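Local coordinates for N-acylhomoserine lactone dependent regulatory protein (Burkholderia cenocepacia, PDB 5L10), which probably acts as a LuxR-family transcription factor that binds DNA in response to N-acylhomoserine lactone signals, this chain being its autoinducer-binding domain, at residues 40-45 and 60-65; 64-69 and 112-117; 116-121 and 132-137. All blocks are in the same frame, centred on the assembly; numbering follows the deposited sequence.

Interaction 1 (40-45 and 60-65)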
# COMPACT_ATOMS: atom_id res chain seq x y z
N TYR A 40 -7.71 7.28 17.28
CA TYR A 40 -8.28 8.03 16.17
C TYR A 40 -7.75 7.51 14.84
O TYR A 40 -6.56 7.22 14.70
CB TYR A 40 -7.97 9.51 16.30
CG TYR A 40 -8.60 10.15 17.51
CD1 TYR A 40 -9.97 10.37 17.58
CD2 TYR A 40 -7.82 10.58 18.59
CE1 TYR A 40 -10.55 10.98 18.67
CE2 TYR A 40 -8.39 11.20 19.68
CZ TYR A 40 -9.75 11.39 19.72
OH TYR A 40 -10.33 12.00 20.81
N CYS A 41 -8.65 7.41 13.86
CA CYS A 41 -8.33 6.92 12.53
C CYS A 41 -9.00 7.83 11.51
O CYS A 41 -10.23 7.92 11.47
CB CYS A 41 -8.80 5.47 12.35
SG CYS A 41 -8.69 4.87 10.66
N VAL A 42 -8.19 8.51 10.70
CA VAL A 42 -8.67 9.53 9.78
C VAL A 42 -8.14 9.22 8.39
O VAL A 42 -6.98 8.82 8.24
CB VAL A 42 -8.23 10.94 10.21
CG1 VAL A 42 -8.89 12.01 9.35
CG2 VAL A 42 -8.53 11.17 11.68
N TYR A 43 -8.99 9.39 7.38
CA TYR A 43 -8.57 9.24 5.99
C TYR A 43 -8.93 10.49 5.21
O TYR A 43 -10.06 10.99 5.31
CB TYR A 43 -9.20 8.01 5.33
CG TYR A 43 -8.45 7.60 4.08
CD1 TYR A 43 -7.27 6.87 4.18
CD2 TYR A 43 -8.88 7.97 2.82
CE1 TYR A 43 -6.56 6.50 3.05
CE2 TYR A 43 -8.18 7.61 1.68
CZ TYR A 43 -7.02 6.87 1.81
OH TYR A 43 -6.31 6.50 0.69
N GLY A 44 -7.98 10.98 4.42
CA GLY A 44 -8.23 12.15 3.60
C GLY A 44 -7.92 11.93 2.13
O GLY A 44 -6.84 11.45 1.78
N LEU A 45 -8.86 12.28 1.27
CA LEU A 45 -8.69 12.17 -0.18
C LEU A 45 -8.54 13.57 -0.75
O LEU A 45 -9.49 14.36 -0.72
CB LEU A 45 -9.87 11.43 -0.81
CG LEU A 45 -9.84 11.30 -2.34
CD1 LEU A 45 -8.60 10.54 -2.80
CD2 LEU A 45 -11.10 10.63 -2.85
N GLY A 60 -13.39 10.01 9.19
CA GLY A 60 -12.68 9.51 10.35
C GLY A 60 -13.50 9.63 11.61
O GLY A 60 -14.58 10.23 11.62
N ASN A 61 -12.97 9.04 12.68
CA ASN A 61 -13.54 9.15 14.01
C ASN A 61 -12.82 10.20 14.86
O ASN A 61 -12.87 10.13 16.09
CB ASN A 61 -13.53 7.79 14.72
CG ASN A 61 -12.16 7.15 14.75
OD1 ASN A 61 -11.14 7.81 14.60
ND2 ASN A 61 -12.13 5.84 14.96
N HIS A 62 -12.16 11.16 14.22
CA HIS A 62 -11.50 12.26 14.89
C HIS A 62 -12.53 13.16 15.58
O HIS A 62 -13.73 13.07 15.30
CB HIS A 62 -10.70 13.07 13.88
CG HIS A 62 -11.51 13.53 12.71
ND1 HIS A 62 -11.81 12.70 11.65
CD2 HIS A 62 -12.10 14.72 12.44
CE1 HIS A 62 -12.55 13.36 10.77
NE2 HIS A 62 -12.74 14.59 11.23
N PRO A 63 -12.09 14.03 16.50
CA PRO A 63 -13.01 15.00 17.09
C PRO A 63 -13.59 15.92 16.03
O PRO A 63 -12.87 16.43 15.16
CB PRO A 63 -12.13 15.77 18.08
CG PRO A 63 -11.03 14.84 18.39
CD PRO A 63 -10.76 14.10 17.12
N ARG A 64 -14.90 16.14 16.11
CA ARG A 64 -15.56 17.00 15.13
C ARG A 64 -15.03 18.42 15.20
O ARG A 64 -14.87 19.08 14.17
CB ARG A 64 -17.07 16.97 15.36
CG ARG A 64 -17.89 17.30 14.13
CD ARG A 64 -19.33 16.84 14.30
NE ARG A 64 -19.42 15.58 15.04
CZ ARG A 64 -19.28 14.38 14.49
NH1 ARG A 64 -19.04 14.26 13.19
NH2 ARG A 64 -19.39 13.29 15.25
N GLU A 65 -14.74 18.92 16.41
CA GLU A 65 -14.26 20.29 16.54
C GLU A 65 -12.87 20.46 15.92
O GLU A 65 -12.54 21.55 15.46
CB GLU A 65 -14.25 20.70 18.01
CG GLU A 65 -13.72 22.11 18.29
CD GLU A 65 -14.64 23.22 17.80
OE1 GLU A 65 -15.78 22.94 17.40
OE2 GLU A 65 -14.20 24.39 17.83
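Tyr40 lays one face of its phenol ring over Pro63, with CE1 of Tyr40 3.5 Å from CD of Pro63 and the two side chains crossing at about a right angle. The same ring meets backbone at its rim, where Asn61 O lies in the ring plane 3.3 Å from Tyr40 CD1. Beside this packing, Cys41 is gripped twice by Asn61, once through backbone and once through a side chain. The amide N of Asn61 donates to Cys41 O over 3.2 Å, the donor standing somewhat out of the carbonyl plane. In return, Cys41 N donates to the side-chain oxygen OD1 of Asn61 at 2.6 Å, nearly straight (166°), in the plane of that carbonyl and on a lone pair. Asn61 CG sits between its own backbone N and carbonyl carbon (chi1 54°), and from there OD1 reaches Cys41 N. The example illustrates how a side chain can stand in for main chain where a beta strand gives out. In the antiparallel sheet of this autoinducer-binding domain, strand 56-60 lies outermost beside strand 40-46, and Val42 and Gly60 form its last non-hydrogen-bonded pair here. One residue on, where a regular pair would use Asn61 O, that oxygen lies at the edge of the Tyr40 ring and OD1 accepts instead. On the face of the sheet that carries Val42, both methyls of Val42 meet His62: CG2 lies 3.6 Å from His62 CB, and CG1 approaches the imidazole at ND1. The far nitrogen of that ring, NE2, is hydrogen-bonded to Glu67, one turn into the helix that follows and for which Pro63 is the N-cap. On the opposite face from Val42, Cys41 touches Ala30 of helix 22-35, and the side chain of Asn61 reaches the same alanine.

Interaction 2 (64-69 and 112-117); sequences REWEHR and FGMRYG
The indole of Trp66 carries Met114, a selenomethionine here, across one face. CG of Met114 stands over the five-membered ring of Trp66, 3.7 Å from its centroid and only 4° off the normal, as a CH-pi contact. The chain then bends at chi2 (-73°) to put SE over the six-membered ring of the same indole, 4.3 Å from that centroid, a Met-aromatic contact made from above. The second flat group, the guanidinium of Arg69, has Phe112 CE2 over one face, 3.3 Å from Arg69 NE, while Glu65 OE2 lies in its plane at the edge in a long, weak ion pair. The phenyl and guanidinium planes are inclined at 51°, so the two groups are not stacked. Glu65 and Arg69, one turn apart on helix 64-72, both meet the outer end of the Phe112 ring from the same side: CG of Glu65 lies 3.4 Å from Phe112 CE1, and Trp66 CB touches Phe112 CB. This is the seam by which that helix packs on the turn joining helix 103-111 to strand 116-123 in the autoinducer-binding domain. Helix 103-111 shares in it, giving Asp108 as the salt-bridge partner of Arg69 NH2 and Ala109 to both Trp66 and Met114.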
# COMPACT_ATOMS: atom_id res chain seq x y z
N ARG A 64 -14.90 16.14 16.11
CA ARG A 64 -15.56 17.00 15.13
C ARG A 64 -15.03 18.42 15.20
O ARG A 64 -14.87 19.08 14.17
CB ARG A 64 -17.07 16.97 15.36
CG ARG A 64 -17.89 17.30 14.13
CD ARG A 64 -19.33 16.84 14.30
NE ARG A 64 -19.42 15.58 15.04
CZ ARG A 64 -19.28 14.38 14.49
NH1 ARG A 64 -19.04 14.26 13.19
NH2 ARG A 64 -19.39 13.29 15.25
N GLU A 65 -14.74 18.92 16.41
CA GLU A 65 -14.26 20.29 16.54
C GLU A 65 -12.87 20.46 15.92
O GLU A 65 -12.54 21.55 15.46
CB GLU A 65 -14.25 20.70 18.01
CG GLU A 65 -13.72 22.11 18.29
CD GLU A 65 -14.64 23.22 17.80
OE1 GLU A 65 -15.78 22.94 17.40
OE2 GLU A 65 -14.20 24.39 17.83
N TRP A 66 -12.07 19.39 15.88
CA TRP A 66 -10.77 19.49 15.20
C TRP A 66 -10.95 19.70 13.71
O TRP A 66 -10.30 20.56 13.11
CB TRP A 66 -9.93 18.25 15.46
CG TRP A 66 -8.64 18.27 14.70
CD1 TRP A 66 -7.52 19.00 14.99
CD2 TRP A 66 -8.33 17.54 13.51
NE1 TRP A 66 -6.54 18.76 14.06
CE2 TRP A 66 -7.01 17.87 13.14
CE3 TRP A 66 -9.05 16.63 12.72
CZ2 TRP A 66 -6.39 17.32 12.01
CZ3 TRP A 66 -8.43 16.09 11.60
CH2 TRP A 66 -7.11 16.43 11.26
N GLU A 67 -11.82 18.91 13.08
CA GLU A 67 -12.08 19.10 11.66
C GLU A 67 -12.70 20.47 11.39
O GLU A 67 -12.35 21.13 10.41
CB GLU A 67 -12.99 17.99 11.12
CG GLU A 67 -13.33 18.16 9.65
CD GLU A 67 -14.34 17.15 9.15
OE1 GLU A 67 -14.70 16.23 9.91
OE2 GLU A 67 -14.77 17.28 7.98
N HIS A 68 -13.61 20.90 12.27
CA HIS A 68 -14.23 22.22 12.11
C HIS A 68 -13.19 23.32 12.08
O HIS A 68 -13.28 24.25 11.27
CB HIS A 68 -15.24 22.47 13.23
CG HIS A 68 -15.76 23.87 13.27
ND1 HIS A 68 -16.84 24.28 12.52
CD2 HIS A 68 -15.36 24.95 13.97
CE1 HIS A 68 -17.08 25.56 12.76
NE2 HIS A 68 -16.19 25.99 13.64
N ARG A 69 -12.18 23.24 12.95
CA ARG A 69 -11.12 24.24 12.93
C ARG A 69 -10.13 23.98 11.80
O ARG A 69 -9.57 24.94 11.25
CB ARG A 69 -10.41 24.26 14.29
CG ARG A 69 -11.35 24.66 15.42
CD ARG A 69 -10.90 24.10 16.75
NE ARG A 69 -9.74 24.79 17.28
CZ ARG A 69 -9.82 25.84 18.10
NH1 ARG A 69 -11.00 26.30 18.47
NH2 ARG A 69 -8.71 26.42 18.55
N PHE A 112 -6.77 18.83 20.77
CA PHE A 112 -7.92 17.96 20.55
C PHE A 112 -7.51 16.50 20.43
O PHE A 112 -8.23 15.69 19.83
CB PHE A 112 -8.72 18.40 19.33
CG PHE A 112 -9.39 19.73 19.51
CD1 PHE A 112 -10.60 19.83 20.15
CD2 PHE A 112 -8.78 20.89 19.05
CE1 PHE A 112 -11.21 21.05 20.33
CE2 PHE A 112 -9.39 22.12 19.22
CZ PHE A 112 -10.61 22.20 19.86
N GLY A 113 -6.36 16.13 20.99
CA GLY A 113 -5.93 14.75 21.02
C GLY A 113 -5.18 14.28 19.80
O GLY A 113 -4.63 13.17 19.82
N MSE A 114 -5.14 15.07 18.73
CA MSE A 114 -4.34 14.72 17.55
C MSE A 114 -2.86 14.91 17.85
O MSE A 114 -2.23 15.82 17.32
CB MSE A 114 -4.74 15.57 16.35
CG MSE A 114 -6.20 15.46 15.92
SE MSE A 114 -6.64 13.78 15.02
CE MSE A 114 -7.61 13.01 16.46
N ARG A 115 -2.30 14.05 18.70
CA ARG A 115 -0.98 14.31 19.29
C ARG A 115 0.13 13.44 18.73
O ARG A 115 1.18 13.96 18.34
CB ARG A 115 -1.07 14.16 20.81
CG ARG A 115 -1.99 15.18 21.45
CD ARG A 115 -2.10 15.03 22.96
NE ARG A 115 -2.90 16.11 23.52
CZ ARG A 115 -3.10 16.32 24.82
NH1 ARG A 115 -2.55 15.52 25.72
NH2 ARG A 115 -3.84 17.34 25.21
N TYR A 116 -0.04 12.12 18.70
CA TYR A 116 1.02 11.20 18.29
C TYR A 116 0.50 10.35 17.14
O TYR A 116 -0.31 9.44 17.35
CB TYR A 116 1.47 10.35 19.47
CG TYR A 116 1.54 11.14 20.75
CD1 TYR A 116 2.50 12.12 20.94
CD2 TYR A 116 0.62 10.91 21.77
CE1 TYR A 116 2.55 12.85 22.11
CE2 TYR A 116 0.67 11.63 22.95
CZ TYR A 116 1.64 12.60 23.11
OH TYR A 116 1.69 13.32 24.28
N GLY A 117 0.97 10.65 15.94
CA GLY A 117 0.34 10.16 14.73
C GLY A 117 1.26 9.34 13.85
O GLY A 117 2.48 9.48 13.88

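Interaction 3 (116-121 and 132-137); sequences YGWSHG and LTLVRD
Tyr116, Trp118 and Leu132 have the most surface buried in this pairing, and all three project from the same face of the sheet. Tyr116 opens the hairpin's register opposite Arg136: its N and O exchange hydrogen bonds with Arg136 O and N, the second at 2.9 Å, while ring atom CD2 of Tyr116 rests 3.3 Å from Arg136 O. Trp118 is paired with Leu134 in the same doubly bonded way, and their side chains run side by side, pointing the same way, with CE3 of Trp118 3.9 Å from CD1 of Leu134. The indole also presents an edge to Leu132, whose CD2 lies 4.3 Å from Trp118 CZ3. Leu132 in turn pairs with His120 through two backbone bonds. On the opposite face, Ser119 OG and Thr133 OG1 share a hydrogen bond of 2.9 Å, and each hydroxyl has a further partner, Trp94 NE1 for the serine and a bound glycerol for the threonine. Helix 143-169 covers Trp118 and Leu134 with Cys153, His120 reaches the ring of His158 of the second subunit, and strands 92-95 and 40-46 flank the hairpin on its two sides.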
# COMPACT_ATOMS: atom_id res chain seq x y z
N TYR A 116 -0.04 12.12 18.70
CA TYR A 116 1.02 11.20 18.29
C TYR A 116 0.50 10.35 17.14
O TYR A 116 -0.31 9.44 17.35
CB TYR A 116 1.47 10.35 19.47
CG TYR A 116 1.54 11.14 20.75
CD1 TYR A 116 2.50 12.12 20.94
CD2 TYR A 116 0.62 10.91 21.77
CE1 TYR A 116 2.55 12.85 22.11
CE2 TYR A 116 0.67 11.63 22.95
CZ TYR A 116 1.64 12.60 23.11
OH TYR A 116 1.69 13.32 24.28
N GLY A 117 0.97 10.65 15.94
CA GLY A 117 0.34 10.16 14.73
C GLY A 117 1.26 9.34 13.85
O GLY A 117 2.48 9.48 13.88
N TRP A 118 0.64 8.46 13.06
CA TRP A 118 1.30 7.68 12.03
C TRP A 118 0.53 7.94 10.74
O TRP A 118 -0.67 7.64 10.67
CB TRP A 118 1.30 6.19 12.40
CG TRP A 118 1.99 5.27 11.44
CD1 TRP A 118 3.26 4.77 11.56
CD2 TRP A 118 1.46 4.71 10.24
NE1 TRP A 118 3.55 3.95 10.50
CE2 TRP A 118 2.46 3.89 9.67
CE3 TRP A 118 0.23 4.82 9.57
CZ2 TRP A 118 2.27 3.19 8.48
CZ3 TRP A 118 0.04 4.13 8.39
CH2 TRP A 118 1.06 3.32 7.85
N SER A 119 1.18 8.54 9.75
CA SER A 119 0.50 8.92 8.52
C SER A 119 1.22 8.35 7.30
O SER A 119 2.45 8.39 7.22
CB SER A 119 0.42 10.45 8.39
OG SER A 119 -0.46 10.99 9.35
N HIS A 120 0.44 7.83 6.35
CA HIS A 120 0.99 7.32 5.10
C HIS A 120 0.12 7.73 3.92
O HIS A 120 -1.11 7.62 3.98
CB HIS A 120 1.13 5.80 5.12
CG HIS A 120 1.66 5.24 3.83
ND1 HIS A 120 3.01 5.14 3.57
CD2 HIS A 120 1.03 4.81 2.72
CE1 HIS A 120 3.19 4.64 2.36
NE2 HIS A 120 2.00 4.43 1.83
N GLY A 121 0.77 8.18 2.85
CA GLY A 121 0.08 8.68 1.67
C GLY A 121 0.18 7.72 0.49
O GLY A 121 1.19 7.04 0.32
N LEU A 132 -3.85 8.03 4.96
CA LEU A 132 -4.33 7.37 6.17
C LEU A 132 -3.53 7.87 7.35
O LEU A 132 -2.29 7.86 7.32
CB LEU A 132 -4.22 5.85 6.07
CG LEU A 132 -4.59 5.10 7.35
CD1 LEU A 132 -6.09 5.17 7.63
CD2 LEU A 132 -4.11 3.66 7.31
N THR A 133 -4.22 8.31 8.40
CA THR A 133 -3.58 8.88 9.58
C THR A 133 -4.10 8.15 10.81
O THR A 133 -5.31 8.11 11.05
CB THR A 133 -3.85 10.38 9.68
OG1 THR A 133 -3.24 11.05 8.57
CG2 THR A 133 -3.29 10.94 10.95
N LEU A 134 -3.19 7.55 11.57
CA LEU A 134 -3.51 6.85 12.81
C LEU A 134 -2.94 7.64 13.98
O LEU A 134 -1.72 7.85 14.04
CB LEU A 134 -2.96 5.43 12.79
CG LEU A 134 -3.31 4.60 11.56
CD1 LEU A 134 -2.67 3.22 11.65
CD2 LEU A 134 -4.82 4.50 11.41
N VAL A 135 -3.80 8.08 14.89
CA VAL A 135 -3.39 8.96 15.97
C VAL A 135 -3.80 8.36 17.31
O VAL A 135 -4.91 7.85 17.46
CB VAL A 135 -3.99 10.37 15.82
CG1 VAL A 135 -3.31 11.33 16.77
CG2 VAL A 135 -3.85 10.86 14.39
N ARG A 136 -2.89 8.43 18.28
CA ARG A 136 -3.19 8.15 19.67
C ARG A 136 -3.02 9.43 20.48
O ARG A 136 -2.22 10.30 20.14
CB ARG A 136 -2.29 7.04 20.23
CG ARG A 136 -0.96 6.89 19.51
CD ARG A 136 -0.30 5.59 19.89
NE ARG A 136 0.15 5.58 21.27
CZ ARG A 136 0.49 4.49 21.94
NH1 ARG A 136 0.42 3.31 21.36
NH2 ARG A 136 0.89 4.58 23.21
N ASP A 137 -3.79 9.54 21.57
CA ASP A 137 -3.83 10.74 22.38
C ASP A 137 -3.09 10.60 23.71
O ASP A 137 -3.03 11.57 24.47
CB ASP A 137 -5.28 11.15 22.66
CG ASP A 137 -6.05 10.08 23.41
OD1 ASP A 137 -5.55 8.93 23.50
OD2 ASP A 137 -7.17 10.37 23.89

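Together the three contacts show how one sheet is tied to its surroundings: interaction 3 builds its middle, interaction 1 closes an edge, and interaction 2 packs helix 64-72 on the turn that leads into strand 116-123. Strand 40-46 joins the first and third through backbone bonds, Val42 O to Thr133 N at 2.8 Å and Tyr40 N to Val135 O at 2.9 Å. Interactions 1 and 2 meet around the methyl of Met114, whose CE lies 3.4 Å from Pro63 CD, and share the start of helix 64-72. Bound glycerol, probably from the crystallisation liquor, comes within about 4 Å of the side chains of Val42 and Trp66 and about 3 Å of that of Thr133 (nearest atoms), which may mark the pocket in which LuxR relatives hold their lactones.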